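Long-range contacts in tannase (Fusobacterium nucleatum subsp. nucleatum ATCC 25586, PDB 6YQ4), which probably hydrolyses gallotannins, as an alpha/beta-hydrolase-type esterase that also binds a magnesium ion: residues 306-311 and 336-341; 440-445 and 470-475. All blocks are in the same frame, centred on the assembly; numbering follows the deposited sequence.

Contact 1 of 2, residues 306-311 and 336-341; sequences IIRNSA and VAVNLD
Val338 lays its two methyl branches against Ile307 and Arg308, joining a two-stranded antiparallel hairpin (strands 328-330 and 335-338) to helix 298-316. The short axes of helix 306-311 and strand 336-338 approach to 7.8 Å at 121°. No hydrogen bond crosses between the two segments; the contact is mainly apolar, with the Arg308 chain also against the Val336 carbonyl. Val338 CG1 stands anti to the backbone N (chi1 170°) and meets Ile307 CG2 at 4.0 Å, the two side chains crossing at about a right angle. Its other branch, CG2, lies against the helix backbone, 3.6 Å from Arg308 CA, with Arg308 CB almost as near. Leu340, in helix 340-344, also crosses Ile307 at about a right angle, its CD1 4.1 Å from Ile307 CG1, and touches Leu303 and Ser304 of the same long helix. A classic beta bulge pairs Val336 and Ala337 together with Thr329 of the partner strand. The Arg308 chain brings CD to 3.9 Å from Val336 O; beyond CD, the bend at chi3 (74°) turns NE aside. The guanidinium returns to its own helix, where NH2 bonds Asn309 OD1 at 3.3 Å, the oxygen lying in the guanidinium plane.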
ATOM      1  N   ILE A 306      11.757   0.620  16.928  1.00 30.61           N
ATOM      2  CA  ILE A 306      11.517   1.340  15.675  1.00 27.53           C
ATOM      3  C   ILE A 306      11.389   2.835  15.939  1.00 29.33           C
ATOM      4  O   ILE A 306      11.949   3.664  15.213  1.00 34.88           O
ATOM      5  CB  ILE A 306      10.257   0.803  14.982  1.00 29.04           C
ATOM      6  CG1 ILE A 306      10.461  -0.604  14.479  1.00 34.80           C
ATOM      7  CG2 ILE A 306       9.837   1.694  13.816  1.00 30.35           C
ATOM      8  CD1 ILE A 306       9.134  -1.148  13.986  1.00 36.26           C
ATOM      9  N   ILE A 307      10.617   3.206  16.965  1.00 29.19           N
ATOM     10  CA  ILE A 307      10.443   4.624  17.262  1.00 29.03           C
ATOM     11  C   ILE A 307      11.752   5.216  17.775  1.00 31.64           C
ATOM     12  O   ILE A 307      12.168   6.291  17.333  1.00 33.11           O
ATOM     13  CB  ILE A 307       9.276   4.835  18.252  1.00 27.97           C
ATOM     14  CG1 ILE A 307       7.952   4.358  17.647  1.00 23.23           C
ATOM     15  CG2 ILE A 307       9.137   6.305  18.647  1.00 28.51           C
ATOM     16  CD1 ILE A 307       7.553   5.106  16.394  1.00 21.79           C
ATOM     17  N   ARG A 308      12.440   4.510  18.689  1.00 33.06           N
ATOM     18  CA  ARG A 308      13.739   4.980  19.173  1.00 30.84           C
ATOM     19  C   ARG A 308      14.679   5.249  18.019  1.00 32.64           C
ATOM     20  O   ARG A 308      15.348   6.287  17.974  1.00 35.30           O
ATOM     21  CB  ARG A 308      14.371   3.951  20.114  1.00 35.93           C
ATOM     22  CG  ARG A 308      15.755   4.356  20.645  1.00 45.99           C
ATOM     23  CD  ARG A 308      16.585   3.159  21.167  1.00 47.23           C
ATOM     24  NE  ARG A 308      17.100   2.337  20.077  1.00 48.95           N
ATOM     25  CZ  ARG A 308      17.585   1.107  20.222  1.00 46.73           C
ATOM     26  NH1 ARG A 308      17.617   0.552  21.426  1.00 49.72           N
ATOM     27  NH2 ARG A 308      18.033   0.433  19.157  1.00 38.88           N
ATOM     28  N   ASN A 309      14.726   4.324  17.063  1.00 26.74           N
ATOM     29  CA  ASN A 309      15.577   4.508  15.902  1.00 32.05           C
ATOM     30  C   ASN A 309      15.122   5.693  15.069  1.00 35.36           C
ATOM     31  O   ASN A 309      15.956   6.464  14.578  1.00 39.85           O
ATOM     32  CB  ASN A 309      15.588   3.235  15.062  1.00 32.76           C
ATOM     33  CG  ASN A 309      16.507   2.168  15.626  1.00 34.55           C
ATOM     34  OD1 ASN A 309      17.217   2.371  16.635  1.00 33.37           O
ATOM     35  ND2 ASN A 309      16.497   1.017  14.979  1.00 26.34           N
ATOM     36  N   SER A 310      13.804   5.855  14.901  1.00 32.01           N
ATOM     37  CA  SER A 310      13.283   7.018  14.188  1.00 33.04           C
ATOM     38  C   SER A 310      13.683   8.330  14.869  1.00 34.65           C
ATOM     39  O   SER A 310      14.211   9.237  14.218  1.00 33.12           O
ATOM     40  CB  SER A 310      11.762   6.930  14.066  1.00 26.84           C
ATOM     41  OG  SER A 310      11.246   8.118  13.465  1.00 27.12           O
ATOM     42  N   ALA A 311      13.409   8.462  16.179  1.00 32.30           N
ATOM     43  CA  ALA A 311      13.748   9.704  16.882  1.00 35.75           C
ATOM     44  C   ALA A 311      15.256   9.973  16.905  1.00 36.42           C
ATOM     45  O   ALA A 311      15.677  11.135  16.900  1.00 44.21           O
ATOM     46  CB  ALA A 311      13.195   9.675  18.303  1.00 28.98           C
ATOM     47  N   VAL A 336      17.605   6.449  24.353  1.00 36.71           N
ATOM     48  CA  VAL A 336      17.990   5.072  24.662  1.00 43.17           C
ATOM     49  C   VAL A 336      16.807   4.181  25.016  1.00 49.72           C
ATOM     50  O   VAL A 336      16.976   2.954  25.071  1.00 59.42           O
ATOM     51  CB  VAL A 336      19.056   5.006  25.780  1.00 41.89           C
ATOM     52  CG1 VAL A 336      20.295   5.835  25.405  1.00 39.69           C
ATOM     53  CG2 VAL A 336      18.478   5.459  27.129  1.00 39.43           C
ATOM     54  N   ALA A 337      15.621   4.738  25.223  1.00 45.10           N
ATOM     55  CA  ALA A 337      14.442   3.945  25.542  1.00 45.82           C
ATOM     56  C   ALA A 337      13.212   4.758  25.168  1.00 40.22           C
ATOM     57  O   ALA A 337      13.225   5.989  25.263  1.00 47.87           O
ATOM     58  CB  ALA A 337      14.391   3.553  27.028  1.00 41.42           C
ATOM     59  N   VAL A 338      12.160   4.057  24.738  1.00 35.50           N
ATOM     60  CA  VAL A 338      10.887   4.660  24.320  1.00 38.79           C
ATOM     61  C   VAL A 338       9.756   3.919  25.015  1.00 33.16           C
ATOM     62  O   VAL A 338       9.581   2.715  24.798  1.00 39.56           O
ATOM     63  CB  VAL A 338      10.678   4.599  22.795  1.00 36.24           C
ATOM     64  CG1 VAL A 338       9.247   5.004  22.431  1.00 32.15           C
ATOM     65  CG2 VAL A 338      11.670   5.483  22.094  1.00 39.94           C
ATOM     66  N   ASN A 339       8.980   4.625  25.827  1.00 29.96           N
ATOM     67  CA  ASN A 339       7.804   4.016  26.451  1.00 29.04           C
ATOM     68  C   ASN A 339       6.668   4.073  25.431  1.00 43.30           C
ATOM     69  O   ASN A 339       5.968   5.083  25.303  1.00 35.79           O
ATOM     70  CB  ASN A 339       7.453   4.721  27.753  1.00 30.43           C
ATOM     71  CG  ASN A 339       6.297   4.054  28.478  1.00 45.21           C
ATOM     72  OD1 ASN A 339       5.490   3.352  27.858  1.00 48.02           O
ATOM     73  ND2 ASN A 339       6.205   4.267  29.797  1.00 39.45           N
ATOM     74  N   LEU A 340       6.478   2.963  24.700  1.00 42.75           N
ATOM     75  CA  LEU A 340       5.585   2.974  23.540  1.00 41.94           C
ATOM     76  C   LEU A 340       4.161   3.383  23.911  1.00 42.54           C
ATOM     77  O   LEU A 340       3.506   4.109  23.154  1.00 45.80           O
ATOM     78  CB  LEU A 340       5.572   1.611  22.856  1.00 34.12           C
ATOM     79  CG  LEU A 340       4.797   1.656  21.533  1.00 36.15           C
ATOM     80  CD1 LEU A 340       5.615   2.329  20.398  1.00 24.30           C
ATOM     81  CD2 LEU A 340       4.289   0.266  21.129  1.00 41.60           C
ATOM     82  N   ASP A 341       3.666   2.933  25.065  1.00 41.06           N
ATOM     83  CA  ASP A 341       2.321   3.317  25.495  1.00 43.79           C
ATOM     84  C   ASP A 341       2.188   4.833  25.563  1.00 52.84           C
ATOM     85  O   ASP A 341       1.276   5.418  24.965  1.00 63.13           O
ATOM     86  CB  ASP A 341       2.002   2.699  26.857  1.00 42.45           C
ATOM     87  CG  ASP A 341       1.643   1.221  26.770  1.00 52.98           C
ATOM     88  OD1 ASP A 341       1.528   0.676  25.636  1.00 51.98           O
ATOM     89  OD2 ASP A 341       1.487   0.607  27.852  1.00 62.27           O
TER

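Contact 2 of 2, residues 440-445 and 470-475; sequences HGAIDK and APWGQG
Two loops following the last parallel strands of the alpha/beta-hydrolase sheet, 435-439 and 465-469, meet through two beta turns, type I from Gly441 to Asp444 and type II from Pro471 to Gln474. Two backbone hydrogen bonds join them: Ala442 N to Pro471 O, 3.1 Å and straight at 180°, and Ile443 N to Gln474 O, 3.2 Å and bent to 149°. Both donors sit above their acceptor's carbonyl plane. Gly441 CA is 3.0 Å from Gln474 O in a CA-H...O contact; a CB there would point at the other loop and clash with Gln474 O, 1.9 Å away. Ile443 CG1 occupies the crowded position between backbone N and carbonyl carbon (chi1 64°), which brings it to 3.2 Å from Gln474 O; CD1 beyond it reaches Gly473 O at 3.6 Å. One water accepts from Gly441 N and donates to Asp444 OD2, at 2.6 Å, and to Gly475 O, bridging the two loops. Gly475 O also takes Gln474 NE2 at 2.7 Å. Asp444 is held by Asp446 N at OD1 and His476 ND1 at OD2; His440 NE2 bonds Asp444 O. With Ser166, Asp444 and His476 have charge-relay geometry and are probably the Ser-His-Asp triad, as in other alpha/beta-hydrolases.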
ATOM      1  N   HIS A 440       6.447   3.694   6.926  1.00 21.46           N
ATOM      2  CA  HIS A 440       5.230   4.126   7.611  1.00 23.32           C
ATOM      3  C   HIS A 440       5.613   5.217   8.590  1.00 25.51           C
ATOM      4  O   HIS A 440       6.425   4.978   9.485  1.00 31.35           O
ATOM      5  CB  HIS A 440       4.543   2.967   8.336  1.00 24.31           C
ATOM      6  CG  HIS A 440       3.265   3.360   9.002  1.00 28.45           C
ATOM      7  ND1 HIS A 440       2.031   3.191   8.408  1.00 30.83           N
ATOM      8  CD2 HIS A 440       3.029   3.950  10.199  1.00 29.16           C
ATOM      9  CE1 HIS A 440       1.090   3.640   9.219  1.00 32.93           C
ATOM     10  NE2 HIS A 440       1.669   4.106  10.313  1.00 32.05           N
ATOM     11  N   GLY A 441       5.029   6.400   8.431  1.00 31.22           N
ATOM     12  CA  GLY A 441       5.486   7.553   9.189  1.00 26.78           C
ATOM     13  C   GLY A 441       5.181   7.447  10.677  1.00 27.80           C
ATOM     14  O   GLY A 441       4.150   6.917  11.097  1.00 32.88           O
ATOM     15  N   ALA A 442       6.090   8.000  11.482  1.00 32.46           N
ATOM     16  CA  ALA A 442       5.991   7.923  12.935  1.00 30.97           C
ATOM     17  C   ALA A 442       4.755   8.638  13.510  1.00 33.31           C
ATOM     18  O   ALA A 442       4.366   8.337  14.642  1.00 34.89           O
ATOM     19  CB  ALA A 442       7.284   8.479  13.543  1.00 21.95           C
ATOM     20  N   ILE A 443       4.135   9.575  12.781  1.00 31.92           N
ATOM     21  CA  ILE A 443       2.877  10.181  13.211  1.00 37.49           C
ATOM     22  C   ILE A 443       1.723   9.786  12.287  1.00 36.21           C
ATOM     23  O   ILE A 443       0.711  10.478  12.235  1.00 35.88           O
ATOM     24  CB  ILE A 443       2.973  11.713  13.340  1.00 36.38           C
ATOM     25  CG1 ILE A 443       3.243  12.378  11.992  1.00 31.24           C
ATOM     26  CG2 ILE A 443       3.986  12.110  14.378  1.00 23.53           C
ATOM     27  CD1 ILE A 443       3.182  13.874  12.038  1.00 25.81           C
ATOM     28  N   ASP A 444       1.868   8.679  11.561  1.00 34.41           N
ATOM     29  CA  ASP A 444       0.825   8.151  10.684  1.00 29.71           C
ATOM     30  C   ASP A 444      -0.145   7.306  11.502  1.00 31.39           C
ATOM     31  O   ASP A 444       0.209   6.227  11.994  1.00 24.96           O
ATOM     32  CB  ASP A 444       1.456   7.326   9.564  1.00 30.37           C
ATOM     33  CG  ASP A 444       0.458   6.908   8.489  1.00 30.35           C
ATOM     34  OD1 ASP A 444      -0.759   6.790   8.767  1.00 34.58           O
ATOM     35  OD2 ASP A 444       0.911   6.707   7.342  1.00 32.63           O
ATOM     36  N   LYS A 445      -1.386   7.772  11.623  1.00 29.66           N
ATOM     37  CA  LYS A 445      -2.383   7.041  12.388  1.00 30.18           C
ATOM     38  C   LYS A 445      -3.523   6.555  11.508  1.00 25.73           C
ATOM     39  O   LYS A 445      -4.584   6.208  12.023  1.00 24.16           O
ATOM     40  CB  LYS A 445      -2.905   7.895  13.533  1.00 26.74           C
ATOM     41  CG  LYS A 445      -1.802   8.315  14.496  1.00 34.00           C
ATOM     42  CD  LYS A 445      -2.380   9.160  15.640  1.00 45.53           C
ATOM     43  CE  LYS A 445      -1.299   9.573  16.614  1.00 46.71           C
ATOM     44  NZ  LYS A 445      -1.727  10.785  17.366  1.00 47.83           N
ATOM     45  N   ALA A 470      10.378   4.060   9.902  1.00 31.09           N
ATOM     46  CA  ALA A 470       9.270   4.944  10.273  1.00 22.27           C
ATOM     47  C   ALA A 470       9.826   6.358  10.332  1.00 26.86           C
ATOM     48  O   ALA A 470      10.322   6.797  11.376  1.00 35.02           O
ATOM     49  CB  ALA A 470       8.648   4.536  11.602  1.00 20.06           C
ATOM     50  N   PRO A 471       9.788   7.095   9.226  1.00 31.18           N
ATOM     51  CA  PRO A 471      10.390   8.436   9.203  1.00 28.79           C
ATOM     52  C   PRO A 471       9.707   9.382  10.186  1.00 26.73           C
ATOM     53  O   PRO A 471       8.481   9.488  10.228  1.00 28.81           O
ATOM     54  CB  PRO A 471      10.182   8.886   7.752  1.00 27.67           C
ATOM     55  CG  PRO A 471       9.901   7.625   6.987  1.00 28.21           C
ATOM     56  CD  PRO A 471       9.203   6.717   7.930  1.00 25.58           C
ATOM     57  N   TRP A 472      10.524  10.095  10.950  1.00 29.44           N
ATOM     58  CA  TRP A 472      10.051  10.981  12.007  1.00 31.09           C
ATOM     59  C   TRP A 472       9.221  12.141  11.464  1.00 34.36           C
ATOM     60  O   TRP A 472       9.508  12.708  10.401  1.00 40.58           O
ATOM     61  CB  TRP A 472      11.253  11.531  12.788  1.00 30.78           C
ATOM     62  CG  TRP A 472      10.833  12.343  13.960  1.00 30.72           C
ATOM     63  CD1 TRP A 472      10.745  13.713  14.035  1.00 27.94           C
ATOM     64  CD2 TRP A 472      10.421  11.843  15.238  1.00 32.40           C
ATOM     65  NE1 TRP A 472      10.307  14.091  15.289  1.00 28.58           N
ATOM     66  CE2 TRP A 472      10.101  12.963  16.044  1.00 36.70           C
ATOM     67  CE3 TRP A 472      10.302  10.557  15.787  1.00 26.00           C
ATOM     68  CZ2 TRP A 472       9.660  12.830  17.359  1.00 31.51           C
ATOM     69  CZ3 TRP A 472       9.868  10.428  17.083  1.00 31.72           C
ATOM     70  CH2 TRP A 472       9.539  11.562  17.858  1.00 31.99           C
ATOM     71  N   GLY A 473       8.200  12.516  12.229  1.00 36.05           N
ATOM     72  CA  GLY A 473       7.358  13.641  11.881  1.00 28.99           C
ATOM     73  C   GLY A 473       6.570  13.475  10.605  1.00 30.46           C
ATOM     74  O   GLY A 473       6.120  14.473  10.031  1.00 38.77           O
ATOM     75  N   GLN A 474       6.383  12.249  10.140  1.00 27.20           N
ATOM     76  CA  GLN A 474       5.787  11.983   8.837  1.00 31.37           C
ATOM     77  C   GLN A 474       4.424  11.330   9.033  1.00 26.05           C
ATOM     78  O   GLN A 474       4.310  10.313   9.723  1.00 31.16           O
ATOM     79  CB  GLN A 474       6.707  11.084   7.999  1.00 30.25           C
ATOM     80  CG  GLN A 474       6.073  10.510   6.734  1.00 29.80           C
ATOM     81  CD  GLN A 474       5.777  11.599   5.713  1.00 37.19           C
ATOM     82  OE1 GLN A 474       6.688  12.310   5.273  1.00 35.27           O
ATOM     83  NE2 GLN A 474       4.496  11.741   5.336  1.00 22.69           N
ATOM     84  N   GLY A 475       3.394  11.929   8.451  1.00 29.15           N
ATOM     85  CA  GLY A 475       2.063  11.374   8.468  1.00 22.57           C
ATOM     86  C   GLY A 475       1.798  10.531   7.243  1.00 31.55           C
ATOM     87  O   GLY A 475       2.726  10.074   6.556  1.00 26.57           O
TER
HETATM   88  O   HOH W   1       3.164   7.092   6.185  1.00 27.44           O

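How the contacts relate
From the N terminus, the chain builds most of the large mixed sheet before reaching helix 298-316. Contact 1 then closes the excursion through strand 328-330 and back along 335-338, with 24 residues between its segments. Contact 2 opens later and closes a second excursion of equal length, from the end of strand 435-439 through helix 450-461 and strand 465-469. The two are in series, neither nested nor crossed, with centres 13 Å apart. Helix 298-316 links them: it carries the hairpin at contact 1, while Ser310 OG lies 2.6 Å from Ala470 O, a probable hydrogen bond, and Ala311 CB packs 3.6 Å from Trp472 CZ3. The hairpin is thereby tied to the edge of the main sheet.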